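Local coordinates for protein angiotensin-converting enzyme (Anopheles gambiae, PDB 6S1Y) that probably hydrolyses peptides as a zinc-dependent metallopeptidase of the angiotensin-converting enzyme family, at residues H32-A37 with S329-F334; D294-S299 with N529-Q534. All coordinates share one frame; numbering follows the deposited sequence.

Contact 1: H32-A37 with S329-F334; sequences HQTLAA and SAWDFF
Thr34 and Phe333 are the closest backbone neighbours, CA to CA 6.2 Å, where the helical segment 32-37 runs roughly antiparallel to strand 329-332, the two axes 9.7 Å apart at 150°. Thr34 carries the contact. Its CG2, anti to the backbone N, lies 3.5 Å from Asp332 O and also meets CD2 of Phe333, the two side chains crossing obliquely, and the in-plane edge of the Trp331 indole at CE3. On the other branch, OG1 is turned back to its own helix, hydrogen-bonded to Lys30 O one turn earlier; across the contact it meets the Phe334 ring in van der Waals fashion, 3.9 Å from CE2. One turn further along, CB of Ala37 abuts the same indole edge, 3.8 Å from Trp331 CZ3, so the benzo end of the tryptophan fits against two successive turns. At the pyrrole side NE1 donates to Ser329 OG at 2.9 Å, close to the ring plane, which helps fix the indole's rotation. Phe333 points its CE2 edge at Leu35 CA, 3.9 Å away. At the end of the strand Asp332 starts an Asx turn: Phe334 N donates to Asp332 OD1, reaching it from above the carboxylate plane. Trp38 meets both Trp331 and Phe333 edge-to-face, extending the aromatic packing. Helix 12-42 thus packs by van der Waals contacts, largely of aromatic rings, against one strand of the two-stranded antiparallel sheet 329-332/339-342, whose Ser329 touches the bound gamma-glutamyl ligand in the active-site cleft.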
# COMPACT_ATOMS: atom_id res chain seq x y z
N HIS A 32 -3.66 -22.91 9.52
CA HIS A 32 -3.90 -23.85 8.43
C HIS A 32 -4.43 -23.11 7.21
O HIS A 32 -4.02 -23.37 6.08
CB HIS A 32 -4.87 -24.94 8.88
CG HIS A 32 -5.11 -26.00 7.85
ND1 HIS A 32 -6.32 -26.13 7.18
CD2 HIS A 32 -4.30 -26.96 7.35
CE1 HIS A 32 -6.24 -27.13 6.33
NE2 HIS A 32 -5.02 -27.65 6.41
N GLN A 33 -5.31 -22.15 7.42
CA GLN A 33 -5.89 -21.42 6.31
C GLN A 33 -4.85 -20.53 5.63
O GLN A 33 -4.73 -20.53 4.40
CB GLN A 33 -7.08 -20.61 6.81
CG GLN A 33 -7.79 -19.85 5.75
CD GLN A 33 -7.64 -18.39 5.96
OE1 GLN A 33 -8.42 -17.77 6.69
NE2 GLN A 33 -6.60 -17.80 5.35
N THR A 34 -4.06 -19.81 6.42
CA THR A 34 -2.99 -19.00 5.86
C THR A 34 -2.03 -19.84 5.03
O THR A 34 -1.61 -19.43 3.94
CB THR A 34 -2.24 -18.29 6.98
OG1 THR A 34 -3.10 -17.36 7.63
CG2 THR A 34 -1.05 -17.56 6.43
N LEU A 35 -1.68 -21.02 5.55
CA LEU A 35 -0.72 -21.87 4.85
C LEU A 35 -1.24 -22.27 3.48
O LEU A 35 -0.50 -22.22 2.49
CB LEU A 35 -0.44 -23.10 5.71
CG LEU A 35 0.96 -23.70 5.63
CD1 LEU A 35 1.07 -24.80 6.69
CD2 LEU A 35 1.27 -24.22 4.24
N ALA A 36 -2.51 -22.66 3.39
CA ALA A 36 -3.07 -23.03 2.10
C ALA A 36 -3.12 -21.84 1.16
O ALA A 36 -2.92 -22.00 -0.05
CB ALA A 36 -4.46 -23.64 2.30
N ALA A 37 -3.38 -20.64 1.69
CA ALA A 37 -3.39 -19.44 0.86
C ALA A 37 -1.99 -19.14 0.31
O ALA A 37 -1.84 -18.76 -0.85
CB ALA A 37 -3.93 -18.25 1.65
N SER A 329 4.25 -9.27 -1.17
CA SER A 329 3.45 -9.42 0.04
C SER A 329 4.29 -9.97 1.19
O SER A 329 5.37 -10.51 0.99
CB SER A 329 2.24 -10.33 -0.20
OG SER A 329 2.65 -11.52 -0.82
N ALA A 330 3.76 -9.81 2.39
CA ALA A 330 4.43 -10.24 3.61
C ALA A 330 3.44 -11.00 4.48
O ALA A 330 2.35 -10.48 4.78
CB ALA A 330 5.01 -9.04 4.35
N TRP A 331 3.84 -12.21 4.91
CA TRP A 331 2.92 -13.20 5.46
C TRP A 331 3.26 -13.58 6.89
O TRP A 331 4.41 -13.84 7.22
CB TRP A 331 2.92 -14.46 4.60
CG TRP A 331 2.32 -14.27 3.25
CD1 TRP A 331 2.84 -13.53 2.22
CD2 TRP A 331 1.10 -14.83 2.77
NE1 TRP A 331 2.00 -13.59 1.13
CE2 TRP A 331 0.92 -14.38 1.45
CE3 TRP A 331 0.13 -15.66 3.33
CZ2 TRP A 331 -0.18 -14.73 0.67
CZ3 TRP A 331 -0.98 -16.01 2.56
CH2 TRP A 331 -1.12 -15.55 1.25
N ASP A 332 2.23 -13.65 7.72
CA ASP A 332 2.30 -14.08 9.11
C ASP A 332 1.58 -15.41 9.23
O ASP A 332 0.38 -15.51 8.94
CB ASP A 332 1.66 -13.04 10.03
CG ASP A 332 1.83 -13.37 11.51
OD1 ASP A 332 2.50 -14.39 11.82
OD2 ASP A 332 1.29 -12.61 12.36
N PHE A 333 2.31 -16.45 9.66
CA PHE A 333 1.72 -17.78 9.76
C PHE A 333 1.29 -18.13 11.18
O PHE A 333 0.97 -19.28 11.45
CB PHE A 333 2.68 -18.83 9.21
CG PHE A 333 2.86 -18.73 7.72
CD1 PHE A 333 3.84 -17.92 7.18
CD2 PHE A 333 2.02 -19.42 6.87
CE1 PHE A 333 3.99 -17.82 5.82
CE2 PHE A 333 2.15 -19.31 5.51
CZ PHE A 333 3.14 -18.51 4.98
N PHE A 334 1.27 -17.14 12.08
CA PHE A 334 0.60 -17.29 13.37
C PHE A 334 1.15 -18.49 14.14
O PHE A 334 0.42 -19.23 14.79
CB PHE A 334 -0.92 -17.40 13.18
CG PHE A 334 -1.53 -16.18 12.53
CD1 PHE A 334 -1.92 -15.10 13.29
CD2 PHE A 334 -1.68 -16.12 11.16
CE1 PHE A 334 -2.46 -13.97 12.69
CE2 PHE A 334 -2.22 -14.99 10.56
CZ PHE A 334 -2.61 -13.92 11.33

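Contact 2: D294-S299 with N529-Q534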
# COMPACT_ATOMS: atom_id res chain seq x y z
N ASP A 294 17.36 -5.96 6.80
CA ASP A 294 17.56 -6.63 8.09
C ASP A 294 18.52 -5.83 8.96
O ASP A 294 18.24 -5.59 10.14
CB ASP A 294 18.10 -8.05 7.84
CG ASP A 294 17.97 -8.97 9.07
OD1 ASP A 294 17.26 -8.62 10.03
OD2 ASP A 294 18.60 -10.06 9.06
N ASP A 295 19.64 -5.39 8.38
CA ASP A 295 20.63 -4.62 9.13
C ASP A 295 20.05 -3.33 9.69
O ASP A 295 20.38 -2.92 10.81
CB ASP A 295 21.83 -4.29 8.25
CG ASP A 295 22.85 -3.41 8.96
OD1 ASP A 295 23.55 -3.92 9.88
OD2 ASP A 295 22.96 -2.21 8.61
N PHE A 296 19.21 -2.64 8.92
CA PHE A 296 18.64 -1.40 9.41
C PHE A 296 17.80 -1.67 10.66
O PHE A 296 17.94 -0.99 11.68
CB PHE A 296 17.82 -0.72 8.31
CG PHE A 296 17.61 0.75 8.53
CD1 PHE A 296 16.91 1.21 9.62
CD2 PHE A 296 18.10 1.68 7.62
CE1 PHE A 296 16.71 2.55 9.82
CE2 PHE A 296 17.90 3.03 7.81
CZ PHE A 296 17.20 3.46 8.91
N PHE A 297 16.95 -2.70 10.61
CA PHE A 297 16.12 -3.03 11.77
C PHE A 297 16.98 -3.45 12.97
O PHE A 297 16.68 -3.08 14.11
CB PHE A 297 15.13 -4.13 11.41
CG PHE A 297 13.88 -3.64 10.73
CD1 PHE A 297 12.90 -2.96 11.45
CD2 PHE A 297 13.67 -3.87 9.38
CE1 PHE A 297 11.74 -2.49 10.83
CE2 PHE A 297 12.50 -3.42 8.76
CZ PHE A 297 11.54 -2.73 9.48
N THR A 298 18.04 -4.24 12.73
CA THR A 298 18.90 -4.63 13.85
C THR A 298 19.63 -3.42 14.42
O THR A 298 19.77 -3.29 15.65
CB THR A 298 19.90 -5.71 13.42
OG1 THR A 298 20.72 -5.24 12.35
CG2 THR A 298 19.16 -6.96 12.94
N SER A 299 20.07 -2.49 13.57
CA SER A 299 20.65 -1.24 14.05
C SER A 299 19.72 -0.49 14.99
O SER A 299 20.18 0.38 15.73
CB SER A 299 21.01 -0.33 12.87
OG SER A 299 19.89 0.48 12.52
N ASN A 529 16.29 15.61 6.00
CA ASN A 529 17.65 15.08 6.04
C ASN A 529 17.91 14.19 7.25
O ASN A 529 19.07 13.89 7.54
CB ASN A 529 18.68 16.22 5.98
CG ASN A 529 18.61 17.16 7.18
OD1 ASN A 529 17.94 16.88 8.17
ND2 ASN A 529 19.33 18.29 7.09
N CYS A 530 16.87 13.75 7.95
CA CYS A 530 17.03 12.91 9.14
C CYS A 530 17.26 11.45 8.77
O CYS A 530 16.53 10.90 7.94
CB CYS A 530 15.78 13.00 10.02
SG CYS A 530 15.41 11.37 10.84
N ASP A 531 18.24 10.83 9.41
CA ASP A 531 18.50 9.39 9.29
C ASP A 531 18.48 8.78 10.69
O ASP A 531 19.31 9.12 11.53
CB ASP A 531 19.84 9.14 8.60
CG ASP A 531 20.09 7.67 8.34
OD1 ASP A 531 19.15 6.88 8.52
OD2 ASP A 531 21.22 7.28 7.93
N ILE A 532 17.54 7.86 10.94
CA ILE A 532 17.45 7.23 12.25
C ILE A 532 18.23 5.92 12.30
O ILE A 532 18.09 5.13 13.24
CB ILE A 532 15.99 6.97 12.67
CG1 ILE A 532 15.36 5.86 11.81
CG2 ILE A 532 15.19 8.24 12.60
CD1 ILE A 532 13.99 5.45 12.32
N TYR A 533 19.04 5.66 11.27
CA TYR A 533 19.93 4.50 11.29
C TYR A 533 20.82 4.51 12.53
O TYR A 533 21.51 5.50 12.81
CB TYR A 533 20.78 4.52 10.01
CG TYR A 533 21.70 3.33 9.79
CD1 TYR A 533 21.19 2.04 9.71
CD2 TYR A 533 23.07 3.51 9.63
CE1 TYR A 533 22.05 0.94 9.50
CE2 TYR A 533 23.93 2.42 9.42
CZ TYR A 533 23.42 1.14 9.35
OH TYR A 533 24.28 0.08 9.13
N GLN A 534 20.80 3.40 13.27
CA GLN A 534 21.62 3.15 14.47
C GLN A 534 21.13 3.92 15.68
O GLN A 534 21.90 4.16 16.60
CB GLN A 534 23.11 3.48 14.25
CG GLN A 534 23.71 2.69 13.11
CD GLN A 534 25.13 3.09 12.79
OE1 GLN A 534 25.47 4.28 12.70
NE2 GLN A 534 25.98 2.09 12.57
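Tyr533 and Phe296 meet with their ring planes inclined at 52° and their centroids 5.2 Å apart, neither stacked nor edge-to-face. CD1 of the tyrosine sits over one face of Phe296, displaced toward the rim and 3.7 Å from CD2, while the far end of the phenylalanine reaches the tyrosine backbone, CZ lying 3.7 Å from Tyr533 N. CG of Phe296 stands anti to its backbone N (chi1 -159°), which starts the ring off toward the loop. At its edge, near the ring plane, comes Ile532 CG1, the two side chains crossing at about a right angle. The phenol end of Tyr533 is gripped by Asp295: Tyr533 OH donates to Asp295 OD2 over 2.7 Å, on the syn lone pair of that oxygen, which lies in the plane of the phenol ring, though the carboxylate itself is turned 56° from it. Ser299 OG touches Tyr533 CD1 and accepts from Gln534 N at 3.1 Å; it also donates to Phe296 O at 2.6 Å, so one hydroxyl bridges the helix backbone and the loop backbone. Beyond it Gln534 CA makes a CA-H...O contact of 3.4 Å with Ser299 O, and Gln534 CG lies over one face of the Tyr533 ring, toward its rim. The loop is shaped by an Asx turn in which Tyr533 N donates to Asp531 OD1 from above the carboxylate plane; the other oxygen of Asp531 is engaged by His400 and Lys403. The imidazole of His400 also packs edge-to-face with Tyr533 and meets Phe296. This is structural packing of the C-terminal part of helix 286-299 against the loop between helices 495-514 and 536-547, a loop tied to the first of these by the Cys512-Cys530 disulfide.

Overall arrangement
Helix 12-42 supplies the first segment of contact 1; 294-299 then opens contact 2 before the chain reaches strand 329-332, where contact 1 closes a loop of nearly 300 residues. The chain continues through the zinc-binding helix 349-368 and helix 381-395 to 529-534, where contact 2 closes, so the two loops cross along the sequence. Their centres are 28 Å apart and they do not touch, the nearest atoms being about 10 Å apart. Contact 1 ties the N-terminal helix to the small sheet beside the ligand, contact 2 a mid-chain helix to a loop late in the sequence. Helix 349-368 links their surroundings, touching Ala330 and Asp332 on one hand and Phe297 on the other.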